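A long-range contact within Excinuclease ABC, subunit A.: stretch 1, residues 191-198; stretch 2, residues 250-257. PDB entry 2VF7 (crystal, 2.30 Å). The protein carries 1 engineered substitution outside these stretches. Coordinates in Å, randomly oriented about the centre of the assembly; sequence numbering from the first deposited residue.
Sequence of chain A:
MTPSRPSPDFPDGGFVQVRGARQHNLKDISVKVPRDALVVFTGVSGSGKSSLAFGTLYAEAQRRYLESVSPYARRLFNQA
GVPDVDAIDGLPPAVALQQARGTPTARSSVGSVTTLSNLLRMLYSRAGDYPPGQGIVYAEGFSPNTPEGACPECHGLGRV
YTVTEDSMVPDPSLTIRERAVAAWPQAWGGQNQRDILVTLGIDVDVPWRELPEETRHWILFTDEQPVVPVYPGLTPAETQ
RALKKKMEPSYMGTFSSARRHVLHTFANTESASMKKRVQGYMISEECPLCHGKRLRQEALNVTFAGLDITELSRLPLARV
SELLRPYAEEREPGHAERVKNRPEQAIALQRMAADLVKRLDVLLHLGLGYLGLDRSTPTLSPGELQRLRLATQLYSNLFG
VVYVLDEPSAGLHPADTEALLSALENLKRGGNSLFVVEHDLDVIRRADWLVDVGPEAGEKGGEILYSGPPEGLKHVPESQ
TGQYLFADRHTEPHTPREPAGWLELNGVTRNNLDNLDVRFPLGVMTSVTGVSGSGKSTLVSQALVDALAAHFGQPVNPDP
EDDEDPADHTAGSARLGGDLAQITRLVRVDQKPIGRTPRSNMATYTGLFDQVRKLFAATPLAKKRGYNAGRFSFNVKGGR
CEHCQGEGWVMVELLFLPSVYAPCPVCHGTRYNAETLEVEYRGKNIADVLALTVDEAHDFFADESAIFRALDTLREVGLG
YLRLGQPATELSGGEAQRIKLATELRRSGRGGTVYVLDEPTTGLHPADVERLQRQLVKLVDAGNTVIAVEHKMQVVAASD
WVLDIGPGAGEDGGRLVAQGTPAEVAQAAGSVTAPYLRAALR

Stretch 1 191-198: QNQRDILV
Stretch 2 250-257: SYMGTFSS

Stretch 1, residues 191-198, is one unbroken run of a longer helix, held by i to i+4 bonds such as Asp195 N to Gln191 O at 2.7 Å and Ile196 N to Asn192 O at 2.9 Å. Stretch 2 crosses it almost at a right angle: the strand 251-254 runs at 100° to the helix, N-to-C against N-to-C, with 8.6 Å between axes at closest approach. Two CA pairs set the register: Ile196 CA lies 6.5 Å from Gly253 CA, and Gln193 CA lies 6.3 Å from Phe255 CA.

Ser250 lies beyond reach of the helix, and contact begins at Tyr251. This residue is fully extended (phi/psi -152/172), points its CB toward the helix, and uses chi1 p with chi2 -83°. Its hydroxyl meets Asn192, a t rotamer whose CB points sideways while its amide end comes nearer. Asn192 ND2 donates to Tyr251 OH at 2.7 Å, but the 118° angle makes this a weak bond despite the short distance. Water 1 extends the polar edge, 2.9 Å from Tyr251 OH and donating to Gln191 OE1 at 3.1 Å.

Met252 (-103/123) is exposed and makes no contact with the helix. Gly253 (-104/154) is where the strand comes close: an ideal CB here would point toward the helix and sit a tight 3.1 Å from Ile196 CG1. With no CB present, Ile196 (m, t) lays its CD1 3.9 Å from Gly253 C.

Thr254 (-118/123, chi1 m) has its CA-to-CB bond pointing away from the helix and contributes backbone instead. Its carbonyl accepts from Gln193 NE2, Thr254 O lying 3.2 Å away at 171°, while Ile196 CD1 packs 3.5 Å from the same Thr254 O.

Phe255 (-69/142) leaves the strand and carries the apolar part of the contact. With chi1 t and chi2 68°, Phe255 CD1 lies 4.0 Å from Ile196 CG2 and Phe255 CE1 3.6 Å from Leu197 CD2. Leu197 (m, t) has its CB sideways, yet its end reaches the ring. Gln193 OE1 also lies near this ring, 3.3 Å from Phe255 CD1.

Ser256 (-137/126) completes the amide clamp: its N donates to Gln193 OE1 at 2.9 Å and 169°. Gln193, curled with chi1 -70°, chi2 -51° and chi3 -52°, thus reads a backbone carbonyl and a backbone NH two residues apart, matching both halves of its amide with nearly linear bonds. Ser256 OG turns to Ser257 O at 3.1 Å. Ser257 (-65/163, chi1 p) has its CA-to-CB bond pointing away, and its side chain caps a backbone N of the helix that follows.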

ATOM      1  N   GLN A 191      -8.680 -29.846 -20.864  1.00 50.23           N
ATOM      2  CA  GLN A 191      -8.591 -30.312 -22.255  1.00 50.18           C
ATOM      3  C   GLN A 191      -7.259 -30.005 -22.916  1.00 49.85           C
ATOM      4  O   GLN A 191      -6.817 -30.753 -23.796  1.00 50.28           O
ATOM      5  CB  GLN A 191      -9.745 -29.780 -23.124  1.00 50.75           C
ATOM      6  CG  GLN A 191      -9.787 -28.293 -23.336  1.00 51.94           C
ATOM      7  CD  GLN A 191     -10.385 -27.917 -24.686  1.00 54.36           C
ATOM      8  OE1 GLN A 191      -9.715 -28.011 -25.710  1.00 57.43           O
ATOM      9  NE2 GLN A 191     -11.630 -27.472 -24.687  1.00 53.22           N
ATOM     10  N   ASN A 192      -6.653 -28.886 -22.514  1.00 49.18           N
ATOM     11  CA  ASN A 192      -5.252 -28.565 -22.778  1.00 48.64           C
ATOM     12  C   ASN A 192      -4.286 -29.711 -22.489  1.00 48.20           C
ATOM     13  O   ASN A 192      -3.479 -30.045 -23.334  1.00 48.44           O
ATOM     14  CB  ASN A 192      -4.850 -27.361 -21.937  1.00 48.81           C
ATOM     15  CG  ASN A 192      -3.412 -26.897 -22.200  1.00 50.21           C
ATOM     16  OD1 ASN A 192      -2.702 -26.486 -21.272  1.00 49.92           O
ATOM     17  ND2 ASN A 192      -2.989 -26.947 -23.460  1.00 49.13           N
ATOM     18  N   GLN A 193      -4.382 -30.320 -21.307  1.00 48.22           N
ATOM     19  CA  GLN A 193      -3.470 -31.407 -20.915  1.00 48.23           C
ATOM     20  C   GLN A 193      -3.752 -32.670 -21.763  1.00 49.18           C
ATOM     21  O   GLN A 193      -2.839 -33.472 -22.100  1.00 49.25           O
ATOM     22  CB  GLN A 193      -3.623 -31.716 -19.419  1.00 47.17           C
ATOM     23  CG  GLN A 193      -3.086 -30.644 -18.434  1.00 47.31           C
ATOM     24  CD  GLN A 193      -1.623 -30.200 -18.729  1.00 46.34           C
ATOM     25  OE1 GLN A 193      -0.728 -31.021 -18.854  1.00 47.54           O
ATOM     26  NE2 GLN A 193      -1.406 -28.912 -18.834  1.00 44.52           N
ATOM     27  N   ARG A 194      -5.026 -32.813 -22.121  1.00 49.23           N
ATOM     28  CA  ARG A 194      -5.490 -33.892 -22.966  1.00 49.64           C
ATOM     29  C   ARG A 194      -4.981 -33.722 -24.374  1.00 49.85           C
ATOM     30  O   ARG A 194      -4.537 -34.689 -24.984  1.00 49.58           O
ATOM     31  CB  ARG A 194      -7.008 -33.949 -22.933  1.00 49.52           C
ATOM     32  CG  ARG A 194      -7.615 -34.978 -23.839  1.00 51.09           C
ATOM     33  CD  ARG A 194      -8.239 -34.280 -24.997  1.00 50.81           C
ATOM     34  NE  ARG A 194      -9.477 -33.669 -24.579  1.00 50.88           N
ATOM     35  CZ  ARG A 194     -10.178 -32.851 -25.337  1.00 52.11           C
ATOM     36  NH1 ARG A 194      -9.724 -32.515 -26.542  1.00 52.17           N
ATOM     37  NH2 ARG A 194     -11.316 -32.358 -24.882  1.00 52.84           N
ATOM     38  N   ASP A 195      -5.035 -32.490 -24.894  1.00 50.73           N
ATOM     39  CA  ASP A 195      -4.450 -32.207 -26.215  1.00 51.34           C
ATOM     40  C   ASP A 195      -2.937 -32.244 -26.251  1.00 51.20           C
ATOM     41  O   ASP A 195      -2.340 -32.510 -27.318  1.00 51.92           O
ATOM     42  CB  ASP A 195      -5.024 -30.928 -26.851  1.00 52.14           C
ATOM     43  CG  ASP A 195      -6.483 -31.124 -27.319  1.00 53.85           C
ATOM     44  OD1 ASP A 195      -6.915 -32.295 -27.447  1.00 55.72           O
ATOM     45  OD2 ASP A 195      -7.188 -30.129 -27.558  1.00 55.97           O
ATOM     46  N   ILE A 196      -2.308 -32.008 -25.098  1.00 50.84           N
ATOM     47  CA  ILE A 196      -0.860 -32.191 -24.993  1.00 50.30           C
ATOM     48  C   ILE A 196      -0.533 -33.671 -25.155  1.00 50.73           C
ATOM     49  O   ILE A 196       0.357 -34.018 -25.940  1.00 51.62           O
ATOM     50  CB  ILE A 196      -0.249 -31.574 -23.681  1.00 50.43           C
ATOM     51  CG1 ILE A 196      -0.298 -30.055 -23.747  1.00 48.38           C
ATOM     52  CG2 ILE A 196       1.217 -32.055 -23.442  1.00 50.07           C
ATOM     53  CD1 ILE A 196      -0.053 -29.428 -22.459  1.00 48.49           C
ATOM     54  N   LEU A 197      -1.249 -34.537 -24.433  1.00 50.63           N
ATOM     55  CA  LEU A 197      -1.095 -35.988 -24.582  1.00 50.66           C
ATOM     56  C   LEU A 197      -1.306 -36.543 -25.989  1.00 51.56           C
ATOM     57  O   LEU A 197      -0.638 -37.508 -26.342  1.00 52.70           O
ATOM     58  CB  LEU A 197      -1.965 -36.773 -23.577  1.00 50.34           C
ATOM     59  CG  LEU A 197      -1.792 -36.549 -22.061  1.00 49.07           C
ATOM     60  CD1 LEU A 197      -2.646 -37.514 -21.243  1.00 47.34           C
ATOM     61  CD2 LEU A 197      -0.319 -36.648 -21.660  1.00 46.53           C
ATOM     62  N   VAL A 198      -2.210 -35.973 -26.800  1.00 52.26           N
ATOM     63  CA  VAL A 198      -2.405 -36.504 -28.170  1.00 52.60           C
ATOM     64  C   VAL A 198      -1.230 -36.158 -29.081  1.00 53.76           C
ATOM     65  O   VAL A 198      -0.861 -36.982 -29.943  1.00 55.20           O
ATOM     66  CB  VAL A 198      -3.790 -36.147 -28.853  1.00 52.78           C
ATOM     67  CG1 VAL A 198      -4.946 -36.208 -27.842  1.00 50.98           C
ATOM     68  CG2 VAL A 198      -3.753 -34.817 -29.498  1.00 53.24           C
ATOM     69  N   SER A 250      -1.122 -24.247 -33.239  1.00 54.23           N
ATOM     70  CA  SER A 250      -1.961 -23.159 -32.735  1.00 52.56           C
ATOM     71  C   SER A 250      -1.271 -22.425 -31.572  1.00 51.61           C
ATOM     72  O   SER A 250      -1.233 -21.195 -31.538  1.00 50.42           O
ATOM     73  CB  SER A 250      -3.330 -23.685 -32.298  1.00 52.81           C
ATOM     74  OG  SER A 250      -3.955 -24.426 -33.333  1.00 53.45           O
ATOM     75  N   TYR A 251      -0.743 -23.206 -30.621  1.00 50.58           N
ATOM     76  CA  TYR A 251       0.054 -22.686 -29.523  1.00 48.95           C
ATOM     77  C   TYR A 251       1.021 -23.767 -29.066  1.00 48.94           C
ATOM     78  O   TYR A 251       0.981 -24.886 -29.569  1.00 47.51           O
ATOM     79  CB  TYR A 251      -0.830 -22.173 -28.377  1.00 48.84           C
ATOM     80  CG  TYR A 251      -1.681 -23.214 -27.667  1.00 48.75           C
ATOM     81  CD1 TYR A 251      -2.915 -23.604 -28.187  1.00 47.90           C
ATOM     82  CD2 TYR A 251      -1.266 -23.779 -26.451  1.00 46.56           C
ATOM     83  CE1 TYR A 251      -3.705 -24.542 -27.549  1.00 47.33           C
ATOM     84  CE2 TYR A 251      -2.040 -24.713 -25.809  1.00 48.69           C
ATOM     85  CZ  TYR A 251      -3.274 -25.088 -26.369  1.00 49.63           C
ATOM     86  OH  TYR A 251      -4.064 -26.023 -25.747  1.00 50.86           O
ATOM     87  N   MET A 252       1.933 -23.387 -28.162  1.00 48.98           N
ATOM     88  CA  MET A 252       2.855 -24.309 -27.506  1.00 48.50           C
ATOM     89  C   MET A 252       2.330 -24.550 -26.120  1.00 48.45           C
ATOM     90  O   MET A 252       2.180 -23.599 -25.351  1.00 47.81           O
ATOM     91  CB  MET A 252       4.269 -23.720 -27.399  1.00 48.48           C
ATOM     92  CG  MET A 252       4.917 -23.329 -28.723  1.00 48.97           C
ATOM     93  SD  MET A 252       5.264 -24.730 -29.813  1.00 51.08           S
ATOM     94  CE  MET A 252       6.050 -25.903 -28.703  1.00 48.07           C
ATOM     95  N   GLY A 253       2.083 -25.822 -25.790  1.00 48.36           N
ATOM     96  CA  GLY A 253       1.502 -26.177 -24.497  1.00 48.27           C
ATOM     97  C   GLY A 253       2.549 -26.748 -23.570  1.00 48.49           C
ATOM     98  O   GLY A 253       3.521 -27.336 -24.045  1.00 48.85           O
ATOM     99  N   THR A 254       2.328 -26.622 -22.255  1.00 48.34           N
ATOM    100  CA  THR A 254       3.254 -27.144 -21.237  1.00 47.50           C
ATOM    101  C   THR A 254       2.591 -28.210 -20.383  1.00 47.85           C
ATOM    102  O   THR A 254       1.552 -27.977 -19.747  1.00 48.76           O
ATOM    103  CB  THR A 254       3.831 -26.005 -20.332  1.00 47.42           C
ATOM    104  OG1 THR A 254       4.306 -24.929 -21.160  1.00 46.08           O
ATOM    105  CG2 THR A 254       4.992 -26.507 -19.468  1.00 46.48           C
ATOM    106  N   PHE A 255       3.182 -29.390 -20.356  1.00 47.29           N
ATOM    107  CA  PHE A 255       2.598 -30.487 -19.584  1.00 47.51           C
ATOM    108  C   PHE A 255       2.700 -30.232 -18.082  1.00 47.64           C
ATOM    109  O   PHE A 255       3.664 -29.657 -17.603  1.00 48.13           O
ATOM    110  CB  PHE A 255       3.265 -31.817 -19.933  1.00 47.09           C
ATOM    111  CG  PHE A 255       2.623 -33.001 -19.275  1.00 47.05           C
ATOM    112  CD1 PHE A 255       1.340 -33.407 -19.643  1.00 46.17           C
ATOM    113  CD2 PHE A 255       3.292 -33.698 -18.271  1.00 47.18           C
ATOM    114  CE1 PHE A 255       0.725 -34.502 -19.012  1.00 48.41           C
ATOM    115  CE2 PHE A 255       2.695 -34.786 -17.630  1.00 47.78           C
ATOM    116  CZ  PHE A 255       1.407 -35.196 -18.005  1.00 48.16           C
ATOM    117  N   SER A 256       1.665 -30.609 -17.354  1.00 48.10           N
ATOM    118  CA  SER A 256       1.736 -30.676 -15.913  1.00 48.64           C
ATOM    119  C   SER A 256       1.056 -31.956 -15.469  1.00 48.93           C
ATOM    120  O   SER A 256      -0.093 -32.218 -15.833  1.00 49.56           O
ATOM    121  CB  SER A 256       1.077 -29.478 -15.256  1.00 48.22           C
ATOM    122  OG  SER A 256       0.303 -29.948 -14.172  1.00 50.54           O
ATOM    123  N   SER A 257       1.767 -32.771 -14.698  1.00 49.17           N
ATOM    124  CA  SER A 257       1.209 -34.044 -14.238  1.00 48.76           C
ATOM    125  C   SER A 257       0.023 -33.805 -13.303  1.00 49.38           C
ATOM    126  O   SER A 257      -0.156 -32.697 -12.814  1.00 49.71           O
ATOM    127  CB  SER A 257       2.277 -34.872 -13.548  1.00 48.34           C
ATOM    128  OG  SER A 257       2.721 -34.217 -12.383  1.00 49.24           O
TER
HETATM  129  O   HOH W   1      -6.764 -27.028 -26.035  1.00 39.64           O